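Side-chain contacts in hypothetical Membrane Spanning Protein (Bacillus cereus, PDB 2FB5), which probably condenses two ATP molecules into cyclic di-AMP as a diadenylate cyclase and is required for efficient spore formation: residues His6-Gly9 with Leu10-Leu14; Gln20-Glu23 with Ile24-Glu28; Lys27-Ser30 with Ile31-Asn34; Val97-Asn101 with Glu102-Ala106. All coordinates share one frame; numbering follows the deposited sequence.

Interaction 1: residues His6-Gly9 with Leu10-Leu14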
loop_
_atom_site.group_PDB
_atom_site.type_symbol
_atom_site.label_atom_id
_atom_site.label_comp_id
_atom_site.label_asym_id
_atom_site.label_seq_id
_atom_site.Cartn_x
_atom_site.Cartn_y
_atom_site.Cartn_z
ATOM N N HIS A 6 -1.180 -8.706 6.055
ATOM C CA HIS A 6 -1.005 -9.113 7.450
ATOM C C HIS A 6 0.290 -8.553 8.048
ATOM O O HIS A 6 0.269 -7.974 9.132
ATOM C CB HIS A 6 -1.074 -10.647 7.574
ATOM C CG HIS A 6 -0.910 -11.164 8.972
ATOM N ND1 HIS A 6 -1.972 -11.326 9.839
ATOM C CD2 HIS A 6 0.188 -11.597 9.641
ATOM C CE1 HIS A 6 -1.534 -11.812 10.988
ATOM N NE2 HIS A 6 -0.226 -11.986 10.895
ATOM N N GLU A 7 1.401 -8.696 7.325
ATOM C CA GLU A 7 2.709 -8.213 7.796
ATOM C C GLU A 7 2.724 -6.695 7.991
ATOM O O GLU A 7 3.402 -6.183 8.886
ATOM C CB GLU A 7 3.835 -8.632 6.826
ATOM C CG GLU A 7 4.102 -10.154 6.773
ATOM C CD GLU A 7 4.400 -10.751 8.141
ATOM O OE1 GLU A 7 5.229 -10.176 8.885
ATOM O OE2 GLU A 7 3.805 -11.798 8.486
ATOM N N TRP A 8 2.000 -5.980 7.133
ATOM C CA TRP A 8 1.895 -4.531 7.254
ATOM C C TRP A 8 1.200 -4.138 8.564
ATOM O O TRP A 8 1.666 -3.250 9.292
ATOM C CB TRP A 8 1.144 -3.949 6.078
ATOM C CG TRP A 8 1.207 -2.464 6.039
ATOM C CD1 TRP A 8 2.222 -1.674 6.499
ATOM C CD2 TRP A 8 0.219 -1.582 5.506
ATOM N NE1 TRP A 8 1.919 -0.354 6.297
ATOM C CE2 TRP A 8 0.697 -0.266 5.684
ATOM C CE3 TRP A 8 -1.025 -1.774 4.893
ATOM C CZ2 TRP A 8 -0.016 0.860 5.252
ATOM C CZ3 TRP A 8 -1.743 -0.653 4.476
ATOM C CH2 TRP A 8 -1.236 0.648 4.666
ATOM N N GLY A 9 0.083 -4.796 8.842
ATOM C CA GLY A 9 -0.573 -4.693 10.147
ATOM C C GLY A 9 0.385 -4.948 11.295
ATOM O O GLY A 9 0.357 -4.230 12.290
ATOM N N LEU A 10 1.236 -5.969 11.178
ATOM C CA LEU A 10 2.167 -6.286 12.276
ATOM C C LEU A 10 3.223 -5.203 12.447
ATOM O O LEU A 10 3.566 -4.848 13.570
ATOM C CB LEU A 10 2.847 -7.637 12.070
ATOM C CG LEU A 10 1.934 -8.870 12.123
ATOM C CD1 LEU A 10 2.754 -10.129 11.878
ATOM C CD2 LEU A 10 1.153 -8.981 13.443
ATOM N N SER A 11 3.740 -4.702 11.329
ATOM C CA SER A 11 4.696 -3.610 11.347
ATOM C C SER A 11 4.071 -2.414 12.028
ATOM O O SER A 11 4.697 -1.783 12.887
ATOM C CB SER A 11 5.096 -3.220 9.925
ATOM O OG SER A 11 5.767 -4.285 9.275
ATOM N N GLU A 12 2.829 -2.107 11.645
ATOM C CA GLU A 12 2.145 -0.927 12.168
ATOM C C GLU A 12 1.899 -1.038 13.670
ATOM O O GLU A 12 1.971 -0.040 14.379
ATOM C CB GLU A 12 0.830 -0.670 11.417
ATOM C CG GLU A 12 1.024 -0.047 10.056
ATOM C CD GLU A 12 1.457 1.407 10.148
ATOM O OE1 GLU A 12 0.736 2.218 10.783
ATOM O OE2 GLU A 12 2.521 1.729 9.595
ATOM N N GLU A 13 1.647 -2.246 14.159
ATOM C CA GLU A 13 1.455 -2.427 15.596
ATOM C C GLU A 13 2.757 -2.283 16.394
ATOM O O GLU A 13 2.733 -1.810 17.531
ATOM C CB GLU A 13 0.792 -3.768 15.917
ATOM C CG GLU A 13 -0.703 -3.803 15.618
ATOM C CD GLU A 13 -1.536 -2.781 16.415
ATOM O OE1 GLU A 13 -1.193 -2.486 17.604
ATOM O OE2 GLU A 13 -2.549 -2.289 15.843
ATOM N N LEU A 14 3.876 -2.702 15.802
ATOM C CA LEU A 14 5.199 -2.502 16.409
ATOM C C LEU A 14 5.550 -1.020 16.513
ATOM O O LEU A 14 6.157 -0.586 17.513
ATOM C CB LEU A 14 6.282 -3.241 15.620
ATOM C CG LEU A 14 6.220 -4.772 15.729
ATOM C CD1 LEU A 14 7.268 -5.415 14.825
ATOM C CD2 LEU A 14 6.401 -5.225 17.171
HETATM O O HOH W 1 2.887 2.817 7.121
#
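Near the start of the long N-terminal helix 4-35, Trp8 and Glu12 illustrate how residues one turn apart can share both a CH-pi contact and a water. Their side chains run side by side and point the same way. The indole leaves the helix with CG anti to its own nitrogen (chi1 -170°), which brings the five-membered ring of Trp8 over Glu12: the CG methylene of Glu12 stands 4.2 Å from the ring centroid and 27° off the normal, a CH-pi contact on one face. Beyond CG the Glu12 chain bends, leaving its carboxylate at 59° to the indole plane. A water in that plane, at the ring edge, links the two polar ends: it donates to Glu12 OE2 at 2.7 Å and weakly accepts from Trp8 NE1 at 3.4 Å. Glu12 OE2 also forms a salt bridge with Lys15.

A second pairing lies round the helix, where Leu10 CD1 comes 3.6 Å from His6 NE2, approaching the imidazole obliquely. The same methyl lies 3.9 Å from Glu7 OE1, so Leu10 is bordered by two polar side chains. Beneath them run the regular helical bonds, among them Ser11 N to Glu7 O at 2.9 Å.

The two sides of this turn face different neighbours. Glu7 OE1 is hydrogen-bonded to Gln67 of helix 47-70, on which Leu10 also packs, whereas Glu12 OE1 accepts from the backbone of Ala4 of the second subunit and Trp8 packs on Trp8 of the third, placing this end of helix 4-35 at the trimer contact.

Interaction 2: residues Gln20-Glu23 with Ile24-Glu28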
loop_
_atom_site.group_PDB
_atom_site.type_symbol
_atom_site.label_atom_id
_atom_site.label_comp_id
_atom_site.label_asym_id
_atom_site.label_seq_id
_atom_site.Cartn_x
_atom_site.Cartn_y
_atom_site.Cartn_z
ATOM N N GLN A 20 4.320 4.270 22.007
ATOM C CA GLN A 20 3.826 4.165 23.380
ATOM C C GLN A 20 4.959 4.119 24.414
ATOM O O GLN A 20 4.846 4.731 25.472
ATOM C CB GLN A 20 2.902 2.959 23.545
ATOM C CG GLN A 20 1.544 3.087 22.817
ATOM C CD GLN A 20 0.681 1.834 22.960
ATOM O OE1 GLN A 20 1.194 0.722 23.110
ATOM N NE2 GLN A 20 -0.642 2.012 22.898
ATOM N N MET A 21 6.052 3.425 24.119
ATOM C CA MET A 21 7.194 3.452 25.036
ATOM C C MET A 21 7.861 4.816 25.091
ATOM O O MET A 21 8.324 5.226 26.148
ATOM C CB MET A 21 8.240 2.374 24.743
ATOM C CG MET A 21 9.234 2.197 25.928
ATOM S SD MET A 21 8.450 1.626 27.477
ATOM C CE MET A 21 7.602 0.200 26.727
ATOM N N ILE A 22 7.922 5.505 23.953
ATOM C CA ILE A 22 8.458 6.861 23.919
ATOM C C ILE A 22 7.598 7.781 24.797
ATOM O O ILE A 22 8.139 8.585 25.552
ATOM C CB ILE A 22 8.569 7.417 22.470
ATOM C CG1 ILE A 22 9.618 6.622 21.671
ATOM C CG2 ILE A 22 8.887 8.929 22.485
ATOM C CD1 ILE A 22 9.745 6.995 20.170
ATOM N N GLU A 23 6.271 7.643 24.713
ATOM C CA GLU A 23 5.360 8.445 25.539
ATOM C C GLU A 23 5.552 8.174 27.024
ATOM O O GLU A 23 5.508 9.096 27.831
ATOM C CB GLU A 23 3.897 8.191 25.177
ATOM C CG GLU A 23 3.493 8.668 23.806
ATOM C CD GLU A 23 2.036 8.363 23.486
ATOM O OE1 GLU A 23 1.488 7.342 23.983
ATOM O OE2 GLU A 23 1.442 9.148 22.729
ATOM N N ILE A 24 5.759 6.909 27.377
ATOM C CA ILE A 24 6.023 6.520 28.763
ATOM C C ILE A 24 7.299 7.200 29.307
ATOM O O ILE A 24 7.304 7.735 30.426
ATOM C CB ILE A 24 6.089 4.986 28.889
ATOM C CG1 ILE A 24 4.683 4.392 28.676
ATOM C CG2 ILE A 24 6.669 4.567 30.249
ATOM C CD1 ILE A 24 4.661 2.871 28.565
ATOM N N ALA A 25 8.359 7.204 28.489
ATOM C CA ALA A 25 9.612 7.868 28.840
ATOM C C ALA A 25 9.437 9.381 28.963
ATOM O O ALA A 25 9.952 9.994 29.902
ATOM C CB ALA A 25 10.704 7.545 27.810
ATOM N N GLU A 26 8.718 9.978 28.017
ATOM C CA GLU A 26 8.441 11.417 28.035
ATOM C C GLU A 26 7.714 11.831 29.312
ATOM O O GLU A 26 8.028 12.864 29.912
ATOM C CB GLU A 26 7.553 11.789 26.859
ATOM C CG GLU A 26 8.252 11.943 25.527
ATOM C CD GLU A 26 7.259 12.219 24.414
ATOM O OE1 GLU A 26 6.524 11.290 24.019
ATOM O OE2 GLU A 26 7.205 13.372 23.939
ATOM N N LYS A 27 6.722 11.029 29.695
ATOM C CA LYS A 27 5.924 11.269 30.903
ATOM C C LYS A 27 6.780 11.186 32.169
ATOM O O LYS A 27 6.715 12.073 33.023
ATOM C CB LYS A 27 4.747 10.285 30.953
ATOM C CG LYS A 27 3.970 10.216 32.282
ATOM C CD LYS A 27 2.635 9.492 32.091
ATOM C CE LYS A 27 2.086 8.934 33.409
ATOM N NZ LYS A 27 1.585 10.018 34.321
ATOM N N GLU A 28 7.577 10.128 32.290
ATOM C CA GLU A 28 8.477 9.974 33.431
ATOM C C GLU A 28 9.469 11.140 33.549
ATOM O O GLU A 28 9.739 11.609 34.660
ATOM C CB GLU A 28 9.223 8.641 33.354
ATOM C CG GLU A 28 9.889 8.217 34.655
ATOM C CD GLU A 28 8.895 7.915 35.782
ATOM O OE1 GLU A 28 7.718 7.580 35.506
ATOM O OE2 GLU A 28 9.305 8.018 36.955
#
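Met21 and Ile24 make the apolar part of this contact, SD lying 4.1 Å from CD1 where the two side chains cross at a slant. Methionine reaches its neighbour by folding: its chain turns at chi2 (63°) and again at chi3 (52°), so that the sulfur comes round beside the isoleucine instead of running straight out from the helix. Ile24 in turn keeps CG1 close over the backbone, 3.2 Å from Gln20 O.

A second cluster forms with Glu26. Its chain lies back along the preceding turn, CG resting 3.4 Å from Ile22 O and OE1 3.7 Å from the CG2 methyl of Ile22. The same oxygen comes 3.4 Å from Glu23 CA and 4.0 Å from Glu23 CG, touching carbon on both residues. The two carboxylates are turned 29° against each other, with Glu23 OE2 5.7 Å from Glu26 OE1.

What fixes these positions is the alpha-helical frame of 4-35. Four successive bonds of the i to i+4 pattern join the segments, from Ile24 N to Gln20 O through Lys27 N to Glu23 O, and put each side chain about one turn from its partner. Outside the pair, Met21 packs on Asn56, Val57 and Leu60 of helix 47-70, so its folded chain serves the helix-helix interface.

The contact combines apolar and acidic pairs: the Met21 sulfur meets one Ile24 methyl by dispersion, while the two glutamates share a mostly exposed surface without their charged atoms touching, so any mutual repulsion is probably softened by solvent.

Interaction 3: residues Lys27-Ser30 with Ile31-Asn34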
loop_
_atom_site.group_PDB
_atom_site.type_symbol
_atom_site.label_atom_id
_atom_site.label_comp_id
_atom_site.label_asym_id
_atom_site.label_seq_id
_atom_site.Cartn_x
_atom_site.Cartn_y
_atom_site.Cartn_z
ATOM N N LYS A 27 6.722 11.029 29.695
ATOM C CA LYS A 27 5.924 11.269 30.903
ATOM C C LYS A 27 6.780 11.186 32.169
ATOM O O LYS A 27 6.715 12.073 33.023
ATOM C CB LYS A 27 4.747 10.285 30.953
ATOM C CG LYS A 27 3.970 10.216 32.282
ATOM C CD LYS A 27 2.635 9.492 32.091
ATOM C CE LYS A 27 2.086 8.934 33.409
ATOM N NZ LYS A 27 1.585 10.018 34.321
ATOM N N GLU A 28 7.577 10.128 32.290
ATOM C CA GLU A 28 8.477 9.974 33.431
ATOM C C GLU A 28 9.469 11.140 33.549
ATOM O O GLU A 28 9.739 11.609 34.660
ATOM C CB GLU A 28 9.223 8.641 33.354
ATOM C CG GLU A 28 9.889 8.217 34.655
ATOM C CD GLU A 28 8.895 7.915 35.782
ATOM O OE1 GLU A 28 7.718 7.580 35.506
ATOM O OE2 GLU A 28 9.305 8.018 36.955
ATOM N N LEU A 29 10.002 11.615 32.422
ATOM C CA LEU A 29 10.898 12.774 32.444
ATOM C C LEU A 29 10.187 14.028 32.956
ATOM O O LEU A 29 10.751 14.785 33.754
ATOM C CB LEU A 29 11.532 13.041 31.064
ATOM C CG LEU A 29 12.615 12.027 30.660
ATOM C CD1 LEU A 29 12.894 12.123 29.173
ATOM C CD2 LEU A 29 13.903 12.182 31.492
ATOM N N SER A 30 8.950 14.251 32.506
ATOM C CA SER A 30 8.206 15.423 32.972
ATOM C C SER A 30 7.917 15.317 34.477
ATOM O O SER A 30 8.010 16.314 35.182
ATOM C CB SER A 30 6.930 15.664 32.149
ATOM O OG SER A 30 5.906 14.768 32.543
ATOM N N ILE A 31 7.624 14.112 34.969
ATOM C CA ILE A 31 7.457 13.868 36.406
ATOM C C ILE A 31 8.734 14.277 37.153
ATOM O O ILE A 31 8.696 15.030 38.128
ATOM C CB ILE A 31 7.132 12.374 36.723
ATOM C CG1 ILE A 31 5.784 11.948 36.131
ATOM C CG2 ILE A 31 7.120 12.109 38.239
ATOM C CD1 ILE A 31 4.629 12.852 36.494
ATOM N N MET A 32 9.864 13.775 36.671
ATOM C CA MET A 32 11.168 14.053 37.255
ATOM C C MET A 32 11.445 15.567 37.258
ATOM O O MET A 32 11.928 16.112 38.242
ATOM C CB MET A 32 12.207 13.283 36.431
ATOM C CG MET A 32 13.634 13.305 36.894
ATOM S SD MET A 32 14.643 12.257 35.794
ATOM C CE MET A 32 13.525 10.829 35.568
ATOM N N ARG A 33 11.106 16.242 36.164
ATOM C CA ARG A 33 11.370 17.680 36.037
ATOM C C ARG A 33 10.581 18.509 37.066
ATOM O O ARG A 33 11.077 19.514 37.588
ATOM C CB ARG A 33 11.080 18.152 34.616
ATOM C CG ARG A 33 11.554 19.566 34.314
ATOM C CD ARG A 33 11.354 19.969 32.836
ATOM N NE ARG A 33 10.241 19.281 32.169
ATOM C CZ ARG A 33 8.949 19.576 32.332
ATOM N NH1 ARG A 33 8.024 18.882 31.677
ATOM N NH2 ARG A 33 8.575 20.551 33.151
ATOM N N ASN A 34 9.358 18.085 37.356
ATOM C CA ASN A 34 8.561 18.733 38.390
ATOM C C ASN A 34 8.988 18.306 39.798
ATOM O O ASN A 34 9.016 19.136 40.712
ATOM C CB ASN A 34 7.061 18.481 38.179
ATOM C CG ASN A 34 6.487 19.289 37.018
ATOM O OD1 ASN A 34 6.031 18.724 36.021
ATOM N ND2 ASN A 34 6.513 20.606 37.141
#
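Lys27 meets Ile31 through its backbone: its carbonyl oxygen accepts from Ile31 N at 3.0 Å, and Ile31 CG1 lies against the same oxygen at 3.2 Å. Glu28 repeats the pattern, its O taking the N-H of Met32 at 3.0 Å, with the Met32 CE methyl 4.0 Å from that oxygen. Its carboxylate makes a long, weak ion pair with Lys46. Here helix 4-35 runs beside helix 47-70 as one arm of a helical hairpin, and the next residue belongs to that interface. Leu29 offers CD2 to Met32 CE at 4.3 Å, a loose apolar touch; Met32 runs extended until chi3 (-42°) swings its methyl back toward the leucine. Both side chains pack on Ile50, and Met32 also reaches Met47. Leu29 O holds Arg33 N at 2.8 Å. Ser30, last in the segment, lies beneath an arginine: Arg33 NH1 comes 3.4 Å from Ser30 CB, and the carbonyl oxygen of Ser30 sits over one face of the guanidinium. A turn at chi3 (28°) folds the arginine tip back over the serine, while Ser30 O accepts from Asn34 N at 3.1 Å.

Interaction 4: residues Val97-Asn101 with Glu102-Ala106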
loop_
_atom_site.group_PDB
_atom_site.type_symbol
_atom_site.label_atom_id
_atom_site.label_comp_id
_atom_site.label_asym_id
_atom_site.label_seq_id
_atom_site.Cartn_x
_atom_site.Cartn_y
_atom_site.Cartn_z
ATOM N N VAL A 97 24.078 -10.572 5.011
ATOM C CA VAL A 97 23.405 -9.811 3.953
ATOM C C VAL A 97 22.003 -10.388 3.736
ATOM O O VAL A 97 21.859 -11.585 3.477
ATOM C CB VAL A 97 24.176 -9.929 2.619
ATOM C CG1 VAL A 97 23.412 -9.244 1.478
ATOM C CG2 VAL A 97 25.580 -9.323 2.747
ATOM N N VAL A 98 20.970 -9.554 3.842
ATOM C CA VAL A 98 19.650 -10.000 3.435
ATOM C C VAL A 98 19.287 -9.332 2.118
ATOM O O VAL A 98 19.119 -8.114 2.064
ATOM C CB VAL A 98 18.575 -9.721 4.500
ATOM C CG1 VAL A 98 17.249 -10.320 4.061
ATOM C CG2 VAL A 98 19.026 -10.278 5.848
ATOM N N GLU A 99 19.202 -10.140 1.061
ATOM C CA GLU A 99 18.795 -9.669 -0.251
ATOM C C GLU A 99 17.383 -9.116 -0.184
ATOM O O GLU A 99 16.485 -9.734 0.424
ATOM C CB GLU A 99 18.851 -10.798 -1.283
ATOM C CG GLU A 99 18.704 -10.311 -2.720
ATOM C CD GLU A 99 18.980 -11.400 -3.755
ATOM O OE1 GLU A 99 19.898 -12.223 -3.545
ATOM O OE2 GLU A 99 18.271 -11.427 -4.784
ATOM N N ARG A 100 17.196 -7.947 -0.788
ATOM C CA ARG A 100 15.872 -7.319 -0.807
ATOM C C ARG A 100 15.353 -7.269 -2.256
ATOM O O ARG A 100 15.249 -8.326 -2.888
ATOM C CB ARG A 100 15.867 -5.975 -0.020
ATOM C CG ARG A 100 16.038 -6.204 1.508
ATOM C CD ARG A 100 16.183 -4.926 2.340
ATOM N NE ARG A 100 14.919 -4.234 2.607
ATOM C CZ ARG A 100 14.625 -3.015 2.159
ATOM N NH1 ARG A 100 15.496 -2.353 1.412
ATOM N NH2 ARG A 100 13.463 -2.454 2.453
ATOM N N ASN A 101 15.028 -6.095 -2.789
ATOM C CA ASN A 101 14.474 -6.041 -4.144
ATOM C C ASN A 101 15.522 -6.206 -5.258
ATOM O O ASN A 101 15.194 -6.652 -6.362
ATOM C CB ASN A 101 13.634 -4.771 -4.374
ATOM C CG ASN A 101 12.894 -4.792 -5.722
ATOM O OD1 ASN A 101 12.129 -5.713 -5.992
ATOM N ND2 ASN A 101 13.168 -3.802 -6.589
ATOM N N GLU A 102 16.774 -5.858 -4.978
ATOM C CA GLU A 102 17.813 -5.889 -6.001
ATOM C C GLU A 102 18.735 -7.107 -5.886
ATOM O O GLU A 102 19.154 -7.488 -4.778
ATOM C CB GLU A 102 18.619 -4.583 -5.985
ATOM C CG GLU A 102 17.749 -3.357 -6.198
ATOM C CD GLU A 102 18.436 -2.032 -5.884
ATOM O OE1 GLU A 102 19.671 -1.994 -5.675
ATOM O OE2 GLU A 102 17.714 -1.013 -5.846
ATOM N N THR A 103 19.040 -7.720 -7.031
ATOM C CA THR A 103 19.910 -8.908 -7.054
ATOM C C THR A 103 21.373 -8.506 -6.849
ATOM O O THR A 103 21.779 -7.396 -7.194
ATOM C CB THR A 103 19.731 -9.765 -8.341
ATOM O OG1 THR A 103 20.227 -9.049 -9.473
ATOM C CG2 THR A 103 18.248 -10.124 -8.565
ATOM N N LEU A 104 22.160 -9.416 -6.288
ATOM C CA LEU A 104 23.459 -9.054 -5.742
ATOM C C LEU A 104 24.655 -9.814 -6.317
ATOM O O LEU A 104 25.788 -9.599 -5.880
ATOM C CB LEU A 104 23.422 -9.251 -4.219
ATOM C CG LEU A 104 22.318 -8.482 -3.486
ATOM C CD1 LEU A 104 22.234 -8.908 -2.031
ATOM C CD2 LEU A 104 22.578 -6.973 -3.607
ATOM N N GLU A 105 24.407 -10.692 -7.289
ATOM C CA GLU A 105 25.458 -11.589 -7.793
ATOM C C GLU A 105 26.641 -10.865 -8.464
ATOM O O GLU A 105 27.757 -11.371 -8.447
ATOM C CB GLU A 105 24.873 -12.669 -8.725
ATOM C CG GLU A 105 24.562 -12.189 -10.142
ATOM C CD GLU A 105 23.383 -11.224 -10.202
ATOM O OE1 GLU A 105 23.350 -10.388 -11.126
ATOM O OE2 GLU A 105 22.502 -11.293 -9.315
ATOM N N ALA A 106 26.402 -9.688 -9.033
ATOM C CA ALA A 106 27.492 -8.921 -9.649
ATOM C C ALA A 106 28.308 -8.147 -8.610
ATOM O O ALA A 106 29.406 -7.681 -8.900
ATOM C CB ALA A 106 26.953 -7.979 -10.712
HETATM O O HOH W 2 21.385 -12.038 -5.790
HETATM O O HOH W 3 18.993 -6.460 -2.300
HETATM O O HOH W 4 14.952 -1.422 -5.890
#
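The carboxylate of Glu99 lies alongside Thr103, OE2 being 3.8 Å from Thr103 CA and 4.0 Å from its CG2, while the other oxygen, OE1, takes a water proton at 2.7 Å. That water also accepts from Leu104 N. Glu99 gets there as an extended chain, CG anti to the backbone nitrogen (chi1 -169°), and its OE2 is held in a salt bridge by Lys141. At the tip of the turn another water spans two flat groups, accepting from the amide ND2 of Asn101 at 3.1 Å and donating to Glu102 OE2 at 2.8 Å.

Below the polar ends lies a small apolar core. Leu104 CD1 meets Val97 CG1 tip to tip at 3.7 Å and passes Glu99 CG at 3.9 Å, the leucine and glutamate sliding by in opposite directions; Leu139 of strand 137-141 touches both Val97 and Leu104.

A third water joins Arg100 N to Glu102 O, and Asp179 takes the N-H groups of Asn101 and Glu102 with its two oxygens. The chain leaving strand 94-98 is thus turned back by aliphatic packing together with waters bridging the two segments, so its shape probably owes as much to bound water and Asp179 as to direct contact.

How the interactions relate
Interactions 1, 2 and 3 follow one another along helix 4-35, and each looks across to helix 47-70. Interactions 2 and 3 share Lys27 and Glu28, with centres 10 Å apart, whereas the centre of interaction 1 lies 21 Å from that of interaction 2 and 31 Å from that of interaction 3. Of the four, interaction 1 alone touches other subunits. Interaction 4 belongs to the DisA-type nucleotide-binding part, where it turns the chain after strand 94-98. Its centre is 24 Å from that of interaction 1 and 46 Å from that of interaction 3, so the helical hairpin carries its far end well away from the probable cyclase domain.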